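Local structure of proto-oncogene tyrosine-protein kinase receptor Ret (Danio rerio, 7AMK) at residues S383-V388 and W421-A426; V388-C393 and V456-Q461; G434-N439 and L471-Q476. The protein is a receptor tyrosine kinase whose extracellular cadherin-like domains probably bind GDNF and its co-receptor GFR alpha 1 to start signalling. The protein carries 4 engineered substitutions. All coordinates share one frame; numbering follows the deposited sequence.

Contact 1 of 3, residues S383-V388 and W421-A426. With NAG (2-acetamido-2-deoxy-beta-D-glucopyranose), chain G; NAG (2-acetamido-2-deoxy-beta-D-glucopyranose), chain B.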
loop_
_atom_site.group_PDB
_atom_site.type_symbol
_atom_site.label_atom_id
_atom_site.label_comp_id
_atom_site.label_asym_id
_atom_site.label_seq_id
_atom_site.Cartn_x
_atom_site.Cartn_y
_atom_site.Cartn_z
ATOM N N SER A 383 13.058 -14.876 -27.699
ATOM C CA SER A 383 12.655 -15.801 -26.653
ATOM C C SER A 383 13.498 -15.579 -25.400
ATOM O O SER A 383 14.732 -15.590 -25.456
ATOM C CB SER A 383 12.806 -17.238 -27.139
ATOM O OG SER A 383 12.544 -18.145 -26.082
ATOM N N GLN A 384 12.834 -15.379 -24.265
ATOM C CA GLN A 384 13.560 -15.272 -23.007
ATOM C C GLN A 384 14.314 -16.564 -22.723
ATOM O O GLN A 384 13.786 -17.665 -22.906
ATOM C CB GLN A 384 12.606 -14.955 -21.857
ATOM C CG GLN A 384 12.064 -13.542 -21.887
ATOM C CD GLN A 384 10.584 -13.485 -22.180
ATOM O OE1 GLN A 384 10.013 -14.402 -22.776
ATOM N NE2 GLN A 384 9.947 -12.402 -21.751
ATOM N N ILE A 385 15.561 -16.421 -22.286
ATOM C CA ILE A 385 16.430 -17.552 -21.988
ATOM C C ILE A 385 16.557 -17.790 -20.485
ATOM O O ILE A 385 16.535 -18.931 -20.028
ATOM C CB ILE A 385 17.815 -17.330 -22.635
ATOM C CG1 ILE A 385 17.671 -17.065 -24.127
ATOM C CG2 ILE A 385 18.742 -18.519 -22.385
ATOM C CD1 ILE A 385 18.989 -16.814 -24.809
ATOM N N GLY A 386 16.704 -16.729 -19.703
ATOM C CA GLY A 386 16.846 -16.857 -18.265
ATOM C C GLY A 386 16.829 -15.482 -17.638
ATOM O O GLY A 386 16.661 -14.466 -18.315
ATOM N N LYS A 387 16.998 -15.457 -16.324
ATOM C CA LYS A 387 16.967 -14.207 -15.583
ATOM C C LYS A 387 18.204 -14.113 -14.706
ATOM O O LYS A 387 18.791 -15.127 -14.321
ATOM C CB LYS A 387 15.702 -14.084 -14.725
ATOM C CG LYS A 387 14.728 -13.025 -15.214
ATOM N N VAL A 388 18.603 -12.880 -14.417
ATOM C CA VAL A 388 19.734 -12.607 -13.543
ATOM C C VAL A 388 19.273 -11.620 -12.487
ATOM O O VAL A 388 18.439 -10.747 -12.750
ATOM C CB VAL A 388 20.960 -12.058 -14.304
ATOM C CG1 VAL A 388 21.478 -13.102 -15.282
ATOM C CG2 VAL A 388 20.611 -10.750 -15.024
ATOM N N TRP A 421 26.755 -11.934 -30.007
ATOM C CA TRP A 421 25.510 -11.286 -30.401
ATOM C C TRP A 421 24.305 -12.181 -30.185
ATOM O O TRP A 421 23.179 -11.680 -30.173
ATOM C CB TRP A 421 25.559 -10.878 -31.874
ATOM C CG TRP A 421 26.669 -9.955 -32.204
ATOM C CD1 TRP A 421 27.445 -9.263 -31.327
ATOM C CD2 TRP A 421 27.147 -9.623 -33.516
ATOM N NE1 TRP A 421 28.374 -8.516 -32.007
ATOM C CE2 TRP A 421 28.214 -8.719 -33.352
ATOM C CE3 TRP A 421 26.775 -10.002 -34.814
ATOM C CZ2 TRP A 421 28.914 -8.182 -34.434
ATOM C CZ3 TRP A 421 27.466 -9.470 -35.888
ATOM C CH2 TRP A 421 28.526 -8.569 -35.690
ATOM N N ALA A 422 24.517 -13.491 -30.026
ATOM C CA ALA A 422 23.402 -14.432 -29.971
ATOM C C ALA A 422 22.484 -14.152 -28.795
ATOM O O ALA A 422 21.300 -14.503 -28.827
ATOM C CB ALA A 422 23.920 -15.865 -29.883
ATOM N N VAL A 423 23.006 -13.537 -27.748
ATOM C CA VAL A 423 22.252 -13.298 -26.531
ATOM C C VAL A 423 22.389 -11.834 -26.165
ATOM O O VAL A 423 23.450 -11.233 -26.361
ATOM C CB VAL A 423 22.738 -14.205 -25.383
ATOM C CG1 VAL A 423 22.278 -13.656 -24.040
ATOM C CG2 VAL A 423 22.226 -15.629 -25.593
ATOM N N SER A 424 21.305 -11.254 -25.664
ATOM C CA SER A 424 21.307 -9.891 -25.161
ATOM C C SER A 424 20.514 -9.867 -23.859
ATOM O O SER A 424 19.927 -10.872 -23.447
ATOM C CB SER A 424 20.731 -8.918 -26.192
ATOM O OG SER A 424 20.893 -7.582 -25.748
ATOM N N LEU A 425 20.491 -8.710 -23.209
ATOM C CA LEU A 425 19.879 -8.581 -21.895
ATOM C C LEU A 425 18.909 -7.408 -21.873
ATOM O O LEU A 425 19.175 -6.359 -22.466
ATOM C CB LEU A 425 20.950 -8.403 -20.814
ATOM C CG LEU A 425 20.523 -8.553 -19.350
ATOM C CD1 LEU A 425 21.731 -8.915 -18.500
ATOM C CD2 LEU A 425 19.873 -7.268 -18.840
ATOM N N ALA A 426 17.779 -7.592 -21.183
ATOM C CA ALA A 426 16.778 -6.545 -21.036
ATOM C C ALA A 426 16.488 -6.299 -19.566
ATOM O O ALA A 426 16.387 -7.242 -18.772
ATOM C CB ALA A 426 15.479 -6.901 -21.755
HETATM C C1 NAG G . 22.104 -8.167 -31.740
HETATM C C2 NAG G . 23.390 -7.524 -31.231
HETATM C C3 NAG G . 23.894 -6.473 -32.217
HETATM C C4 NAG G . 23.990 -7.049 -33.625
HETATM C C5 NAG G . 22.683 -7.725 -34.019
HETATM C C6 NAG G . 22.772 -8.442 -35.345
HETATM C C7 NAG G . 23.577 -7.545 -28.793
HETATM C C8 NAG G . 24.213 -8.893 -28.965
HETATM N N2 NAG G . 23.197 -6.935 -29.918
HETATM O O3 NAG G . 25.179 -6.047 -31.773
HETATM O O4 NAG G . 24.224 -6.008 -34.565
HETATM O O5 NAG G . 22.322 -8.707 -33.037
HETATM O O6 NAG G . 21.620 -9.238 -35.586
HETATM O O7 NAG G . 23.414 -7.034 -27.683
HETATM C C1 NAG B . 25.617 -5.898 -34.862
HETATM C C2 NAG B . 25.726 -5.268 -36.239
HETATM C C3 NAG B . 27.194 -5.045 -36.603
HETATM C C4 NAG B . 27.885 -4.222 -35.522
HETATM C C5 NAG B . 27.680 -4.869 -34.150
HETATM C C6 NAG B . 28.185 -4.011 -33.013
HETATM C C7 NAG B . 23.769 -5.965 -37.549
HETATM C C8 NAG B . 23.253 -6.899 -38.604
HETATM N N2 NAG B . 25.064 -6.090 -37.240
HETATM O O3 NAG B . 27.290 -4.390 -37.865
HETATM O O4 NAG B . 29.275 -4.110 -35.806
HETATM O O5 NAG B . 26.281 -5.077 -33.902
HETATM O O6 NAG B . 27.118 -3.330 -32.364
HETATM O O7 NAG B . 23.044 -5.134 -37.001
#
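Ile-385 and Val-388 meet Val-423 and Leu-425 in an apolar contact on the inner face of the three-stranded sheet of the fourth cadherin-like domain. The two strands are its outermost members, separated by strand 433-438, so that no hydrogen bond joins them and only side chains pass across. CD1 of Ile-385 reaches CG2 of Val-423 at 3.5 Å, the two side chains crossing at a slant. The outstretched end of Ile-385 (chi2 179°) carries its methyl group over the intervening strand. Further along, Val-388 and Leu-425 approach tip to tip, CG2 against CD1 at 4.1 Å. With CG anti to the backbone N (chi1 -167°), Leu-425 sends its end toward Val-388 although its CB does not aim that way. Tyr-403 and Leu-405 of the facing sheet pack against Leu-425.

Just ahead of strand 423-428, the first two sugars of the glycan on Asn-439 lie over one face of the Trp-421 indole. C4 of the first NAG stands 4.0 Å above the ring plane, and C1 of the second covers the benzene end, both displaced toward the rim. The acetamide of the first sugar turns to the outer side of the sheet, where its O7 lies 3.2 Å from OG of Ser-424.

Ile-385 and Gly-386 both pair with Leu-436, a classic beta bulge. This extra residue shifts the alternation of the strand, allowing Ile-385 and Val-388, three positions apart, to face inward together in the beta sandwich of a cadherin-like domain.

Contact 2 of 3, residues V388-C393 and V456-Q461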
loop_
_atom_site.group_PDB
_atom_site.type_symbol
_atom_site.label_atom_id
_atom_site.label_comp_id
_atom_site.label_asym_id
_atom_site.label_seq_id
_atom_site.Cartn_x
_atom_site.Cartn_y
_atom_site.Cartn_z
ATOM N N VAL A 388 18.603 -12.880 -14.417
ATOM C CA VAL A 388 19.734 -12.607 -13.543
ATOM C C VAL A 388 19.273 -11.620 -12.487
ATOM O O VAL A 388 18.439 -10.747 -12.750
ATOM C CB VAL A 388 20.960 -12.058 -14.304
ATOM C CG1 VAL A 388 21.478 -13.102 -15.282
ATOM C CG2 VAL A 388 20.611 -10.750 -15.024
ATOM N N CYS A 389 19.831 -11.760 -11.286
ATOM C CA CYS A 389 19.335 -11.035 -10.128
ATOM C C CYS A 389 20.390 -11.070 -9.023
ATOM O O CYS A 389 20.905 -12.142 -8.690
ATOM C CB CYS A 389 17.993 -11.670 -9.717
ATOM S SG CYS A 389 17.195 -11.311 -8.115
ATOM N N VAL A 390 20.749 -9.905 -8.473
ATOM C CA VAL A 390 21.631 -9.873 -7.304
ATOM C C VAL A 390 20.893 -10.471 -6.109
ATOM O O VAL A 390 19.684 -10.701 -6.168
ATOM C CB VAL A 390 22.112 -8.441 -6.983
ATOM C CG1 VAL A 390 23.169 -7.982 -7.984
ATOM C CG2 VAL A 390 20.921 -7.482 -6.948
ATOM N N GLU A 391 21.601 -10.715 -5.014
ATOM C CA GLU A 391 20.985 -11.370 -3.864
ATOM C C GLU A 391 19.769 -10.583 -3.373
ATOM O O GLU A 391 19.834 -9.368 -3.159
ATOM C CB GLU A 391 22.015 -11.542 -2.745
ATOM C CG GLU A 391 21.503 -12.294 -1.514
ATOM C CD GLU A 391 22.533 -12.335 -0.396
ATOM O OE1 GLU A 391 23.645 -12.856 -0.632
ATOM O OE2 GLU A 391 22.244 -11.826 0.709
ATOM N N ASN A 392 18.646 -11.286 -3.230
ATOM C CA ASN A 392 17.382 -10.748 -2.715
ATOM C C ASN A 392 16.846 -9.590 -3.548
ATOM O O ASN A 392 15.960 -8.858 -3.088
ATOM C CB ASN A 392 17.506 -10.321 -1.248
ATOM C CG ASN A 392 17.606 -11.507 -0.305
ATOM O OD1 ASN A 392 16.899 -12.503 -0.458
ATOM N ND2 ASN A 392 18.494 -11.410 0.669
ATOM N N CYS A 393 17.343 -9.439 -4.780
ATOM C CA CYS A 393 16.881 -8.361 -5.649
ATOM C C CYS A 393 15.362 -8.343 -5.793
ATOM O O CYS A 393 14.782 -7.276 -6.014
ATOM C CB CYS A 393 17.531 -8.478 -7.029
ATOM S SG CYS A 393 16.507 -9.386 -8.221
ATOM N N VAL A 456 28.276 -11.058 -16.203
ATOM C CA VAL A 456 27.136 -10.200 -15.927
ATOM C C VAL A 456 27.563 -9.170 -14.898
ATOM O O VAL A 456 28.204 -9.511 -13.887
ATOM C CB VAL A 456 25.927 -10.996 -15.422
ATOM C CG1 VAL A 456 24.750 -10.059 -15.299
ATOM C CG2 VAL A 456 25.631 -12.174 -16.349
ATOM N N ILE A 457 27.222 -7.911 -15.156
ATOM C CA ILE A 457 27.586 -6.793 -14.296
ATOM C C ILE A 457 26.305 -6.121 -13.845
ATOM O O ILE A 457 25.512 -5.667 -14.676
ATOM C CB ILE A 457 28.509 -5.790 -15.009
ATOM C CG1 ILE A 457 29.782 -6.498 -15.472
ATOM C CG2 ILE A 457 28.860 -4.647 -14.082
ATOM C CD1 ILE A 457 30.774 -5.602 -16.218
ATOM N N ALA A 458 26.096 -6.073 -12.536
ATOM C CA ALA A 458 25.008 -5.309 -11.960
ATOM C C ALA A 458 25.578 -4.023 -11.393
ATOM O O ALA A 458 26.721 -3.997 -10.938
ATOM C CB ALA A 458 24.287 -6.099 -10.869
ATOM N N GLN A 459 24.780 -2.958 -11.427
ATOM C CA GLN A 459 25.203 -1.643 -10.954
ATOM C C GLN A 459 24.040 -1.005 -10.204
ATOM O O GLN A 459 22.984 -0.752 -10.791
ATOM C CB GLN A 459 25.664 -0.746 -12.126
ATOM C CG GLN A 459 25.967 0.711 -11.716
ATOM C CD GLN A 459 26.568 1.588 -12.833
ATOM O OE1 GLN A 459 26.980 1.102 -13.894
ATOM N NE2 GLN A 459 26.622 2.887 -12.580
ATOM N N GLU A 460 24.237 -0.752 -8.910
ATOM C CA GLU A 460 23.305 0.060 -8.140
ATOM C C GLU A 460 23.504 1.524 -8.523
ATOM O O GLU A 460 24.639 1.984 -8.668
ATOM C CB GLU A 460 23.538 -0.163 -6.639
ATOM C CG GLU A 460 22.421 0.337 -5.723
ATOM C CD GLU A 460 22.554 1.812 -5.367
ATOM O OE1 GLU A 460 23.691 2.273 -5.120
ATOM O OE2 GLU A 460 21.515 2.508 -5.321
ATOM N N GLN A 461 22.402 2.259 -8.705
ATOM C CA GLN A 461 22.505 3.565 -9.361
ATOM C C GLN A 461 22.924 4.672 -8.396
ATOM O O GLN A 461 23.835 5.449 -8.694
ATOM C CB GLN A 461 21.182 3.929 -10.047
ATOM C CG GLN A 461 20.909 3.164 -11.349
ATOM C CD GLN A 461 22.155 2.982 -12.214
ATOM O OE1 GLN A 461 22.847 1.972 -12.110
ATOM N NE2 GLN A 461 22.432 3.954 -13.084
#
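Apolar packing alone joins Val-388 and Val-390 to Val-456 and Ala-458, with no hydrogen bond from one segment to the other. CG1 of Val-390 presses on CB of Ala-458 at 3.6 Å; consistent with the small size of the alanine, the CA atoms of these two residues are 7.3 Å apart. In Val-390 a chi1 of -74° places CG1 anti to the carbonyl carbon, on the side of the alanine. Two residues earlier on each segment, CG2 of Val-388 meets CG1 of Val-456 more loosely, at 4.2 Å. All four residues are buried, and they tie the end of strand 384-388 and the loop that follows it to strand 451-460 of the facing sheet. By packing, too, Glu-391 meets Lys-304 and Asn-392 meets Ala-305 of the second subunit.

Covalent and backbone bonds shape the loop itself. A disulfide links SG of Cys-389 to SG of Cys-393, four positions on. The residues Val-390 to Cys-393 form a type II beta turn, closed by the bond from Cys-393 N to Val-390 O at 3.0 Å. Asn-392 takes the positive phi (59°) that the third position of such a turn adopts.

Polar partners come from outside the two segments. The hydroxyls of Tyr-371 and Tyr-403 bond to the backbone N of Cys-389 and of Val-390, and Glu-391 forms a salt bridge with Arg-365.

The chemistry is therefore divided: the disulfide and the turn fix the loop's shape, while its attachment to strand 451-460 is nondirectional and depends on methyl groups that fit one another.

Contact 3 of 3, residues G434-N439 and L471-Q476. With FUC (alpha-L-fucopyranose), chain C; NAG (2-acetamido-2-deoxy-beta-D-glucopyranose), chain G.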
loop_
_atom_site.group_PDB
_atom_site.type_symbol
_atom_site.label_atom_id
_atom_site.label_comp_id
_atom_site.label_asym_id
_atom_site.label_seq_id
_atom_site.Cartn_x
_atom_site.Cartn_y
_atom_site.Cartn_z
ATOM N N GLY A 434 17.174 -9.051 -14.370
ATOM C CA GLY A 434 17.674 -9.075 -15.737
ATOM C C GLY A 434 17.110 -10.278 -16.471
ATOM O O GLY A 434 17.025 -11.373 -15.905
ATOM N N VAL A 435 16.712 -10.067 -17.724
ATOM C CA VAL A 435 16.125 -11.119 -18.553
ATOM C C VAL A 435 17.038 -11.365 -19.749
ATOM O O VAL A 435 17.218 -10.475 -20.590
ATOM C CB VAL A 435 14.703 -10.760 -19.015
ATOM C CG1 VAL A 435 14.220 -11.747 -20.089
ATOM C CG2 VAL A 435 13.743 -10.711 -17.813
ATOM N N LEU A 436 17.611 -12.570 -19.816
ATOM C CA LEU A 436 18.387 -13.018 -20.964
ATOM C C LEU A 436 17.466 -13.518 -22.074
ATOM O O LEU A 436 16.563 -14.324 -21.836
ATOM C CB LEU A 436 19.350 -14.125 -20.541
ATOM C CG LEU A 436 20.678 -13.626 -19.970
ATOM C CD1 LEU A 436 20.537 -13.103 -18.535
ATOM C CD2 LEU A 436 21.735 -14.713 -20.070
ATOM N N TYR A 437 17.706 -13.053 -23.292
ATOM C CA TYR A 437 16.915 -13.472 -24.433
ATOM C C TYR A 437 17.837 -13.621 -25.628
ATOM O O TYR A 437 18.962 -13.111 -25.643
ATOM C CB TYR A 437 15.790 -12.476 -24.748
ATOM C CG TYR A 437 16.294 -11.078 -25.022
ATOM C CD1 TYR A 437 16.780 -10.277 -23.993
ATOM C CD2 TYR A 437 16.289 -10.554 -26.308
ATOM C CE1 TYR A 437 17.250 -8.993 -24.241
ATOM C CE2 TYR A 437 16.759 -9.267 -26.568
ATOM C CZ TYR A 437 17.236 -8.491 -25.532
ATOM O OH TYR A 437 17.694 -7.215 -25.789
ATOM N N VAL A 438 17.350 -14.331 -26.630
ATOM C CA VAL A 438 18.122 -14.530 -27.848
ATOM C C VAL A 438 18.036 -13.273 -28.703
ATOM O O VAL A 438 17.034 -12.546 -28.695
ATOM C CB VAL A 438 17.622 -15.770 -28.616
ATOM C CG1 VAL A 438 17.450 -16.950 -27.673
ATOM C CG2 VAL A 438 16.326 -15.458 -29.314
ATOM N N ASN A 439 19.104 -13.007 -29.446
ATOM C CA ASN A 439 19.129 -11.852 -30.328
ATOM C C ASN A 439 19.362 -12.296 -31.769
ATOM O O ASN A 439 18.406 -12.423 -32.540
ATOM C CB ASN A 439 20.194 -10.858 -29.855
ATOM C CG ASN A 439 20.451 -9.747 -30.864
ATOM O OD1 ASN A 439 19.566 -9.376 -31.644
ATOM N ND2 ASN A 439 21.675 -9.216 -30.851
ATOM N N LEU A 471 28.634 -16.246 -16.389
ATOM C CA LEU A 471 27.406 -16.730 -17.019
ATOM C C LEU A 471 27.768 -17.486 -18.289
ATOM O O LEU A 471 28.452 -16.934 -19.160
ATOM C CB LEU A 471 26.451 -15.559 -17.320
ATOM C CG LEU A 471 25.074 -15.831 -17.929
ATOM C CD1 LEU A 471 24.120 -14.678 -17.609
ATOM C CD2 LEU A 471 25.149 -16.078 -19.440
ATOM N N THR A 472 27.304 -18.737 -18.397
ATOM C CA THR A 472 27.488 -19.540 -19.600
ATOM C C THR A 472 26.140 -19.889 -20.219
ATOM O O THR A 472 25.180 -20.204 -19.511
ATOM C CB THR A 472 28.267 -20.833 -19.316
ATOM O OG1 THR A 472 27.574 -21.617 -18.338
ATOM C CG2 THR A 472 29.676 -20.518 -18.818
ATOM N N VAL A 473 26.077 -19.840 -21.545
ATOM C CA VAL A 473 24.899 -20.234 -22.304
ATOM C C VAL A 473 25.307 -21.340 -23.267
ATOM O O VAL A 473 26.271 -21.186 -24.024
ATOM C CB VAL A 473 24.287 -19.040 -23.059
ATOM C CG1 VAL A 473 23.065 -19.487 -23.837
ATOM C CG2 VAL A 473 23.936 -17.916 -22.087
ATOM N N SER A 474 24.577 -22.452 -23.244
ATOM C CA SER A 474 24.883 -23.592 -24.100
ATOM C C SER A 474 23.704 -23.837 -25.029
ATOM O O SER A 474 22.612 -24.193 -24.575
ATOM C CB SER A 474 25.199 -24.841 -23.276
ATOM O OG SER A 474 25.332 -25.967 -24.130
ATOM N N PHE A 475 23.926 -23.648 -26.323
ATOM C CA PHE A 475 22.901 -23.871 -27.336
ATOM C C PHE A 475 22.969 -25.326 -27.788
ATOM O O PHE A 475 23.884 -25.717 -28.523
ATOM C CB PHE A 475 23.087 -22.918 -28.513
ATOM C CG PHE A 475 22.847 -21.484 -28.172
ATOM C CD1 PHE A 475 21.580 -20.935 -28.280
ATOM C CD2 PHE A 475 23.887 -20.684 -27.728
ATOM C CE1 PHE A 475 21.353 -19.610 -27.961
ATOM C CE2 PHE A 475 23.668 -19.354 -27.404
ATOM C CZ PHE A 475 22.398 -18.816 -27.523
ATOM N N GLN A 476 21.996 -26.120 -27.367
ATOM C CA GLN A 476 22.005 -27.545 -27.639
ATOM C C GLN A 476 20.773 -27.963 -28.443
ATOM O O GLN A 476 20.827 -28.906 -29.234
ATOM C CB GLN A 476 22.080 -28.323 -26.320
HETATM C C1 FUC C . 20.472 -8.390 -35.802
HETATM C C2 FUC C . 19.562 -9.036 -36.895
HETATM C C3 FUC C . 18.869 -10.315 -36.366
HETATM C C4 FUC C . 18.179 -10.044 -35.014
HETATM C C5 FUC C . 19.207 -9.437 -34.048
HETATM C C6 FUC C . 18.663 -9.117 -32.649
HETATM O O2 FUC C . 20.249 -9.285 -38.136
HETATM O O3 FUC C . 17.875 -10.747 -37.285
HETATM O O4 FUC C . 17.079 -9.154 -35.189
HETATM O O5 FUC C . 19.760 -8.217 -34.593
HETATM C C1 NAG G . 22.104 -8.167 -31.740
HETATM C C2 NAG G . 23.390 -7.524 -31.231
HETATM C C3 NAG G . 23.894 -6.473 -32.217
HETATM C C4 NAG G . 23.990 -7.049 -33.625
HETATM C C5 NAG G . 22.683 -7.725 -34.019
HETATM C C6 NAG G . 22.772 -8.442 -35.345
HETATM C C7 NAG G . 23.577 -7.545 -28.793
HETATM C C8 NAG G . 24.213 -8.893 -28.965
HETATM N N2 NAG G . 23.197 -6.935 -29.918
HETATM O O3 NAG G . 25.179 -6.047 -31.773
HETATM O O4 NAG G . 24.224 -6.008 -34.565
HETATM O O5 NAG G . 22.322 -8.707 -33.037
HETATM O O6 NAG G . 21.620 -9.238 -35.586
HETATM O O7 NAG G . 23.414 -7.034 -27.683
#
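The ring of Phe-475 approaches strand 433-438 at Val-438, its CE1 lying 4.7 Å from Val-438 CG1, a loose apposition inside the domain. Tyr-437, the residue before Val-438, turns its ring to the other side of the sheet; there the backbone O of Val-435 lies in the ring plane, at its edge. The two strands belong to opposing sheets of the cadherin-like beta sandwich: 433-438 is the middle strand of the three-stranded sheet, and 466-475 lies inside the four-stranded one.

Leu-436 and Leu-471 carry the contact. They reach toward each other tip to tip, and CD2 of Leu-436 comes within 3.4 Å of CD1 of Leu-471, tighter than carbon atoms usually pack. The same CD2 is 3.7 Å from CD2 of Leu-471, so it is set against both branches of its partner. CG of Leu-471 stands anti to the backbone N (chi1 -178°), which points its branched end at Leu-436. Val-473 adds a slacker touch, its CG2 lying 4.4 Å from Leu-436 CD2. Phe-373 packs on both leucines, and Tyr-454 and Val-456 on Leu-471, completing a buried apolar layer between the sheets. Replacing Leu-471 by an alanine would probably open a gap opposite Leu-436, leaving its CD2 with only the slacker touch of Val-473 from this strand.

At the far end of strand 433-438, Asn-439 bears the glycan. The modelled closeness of its OD1 to C6 of the fucose is doubtful, since that atom is a methyl carbon. The fucose is joined instead through its C1 to O6 of the first NAG, and that NAG is attached to the asparagine by a 1.4 Å bond from ND2 to C1.

Overall arrangement
All three contacts are made by apolar side chains in the interior of the fourth cadherin-like domain, without hydrogen bonds across them. Contacts 2 and 3 are buried throughout and join opposite sheets, whereas contact 1 bridges the outer strands of one sheet and is only partly buried. Contacts 1 and 3, with centres about 5 Å apart, share that sheet, strand 433-438 lying between the strands of contact 1, and both touch the first sugar of the glycan. Contact 2, its centre about 15 Å from that of contact 1, shares Val-388 with it and adds a disulfide-braced loop in place of sugar. Each contact also has residues near the second subunit.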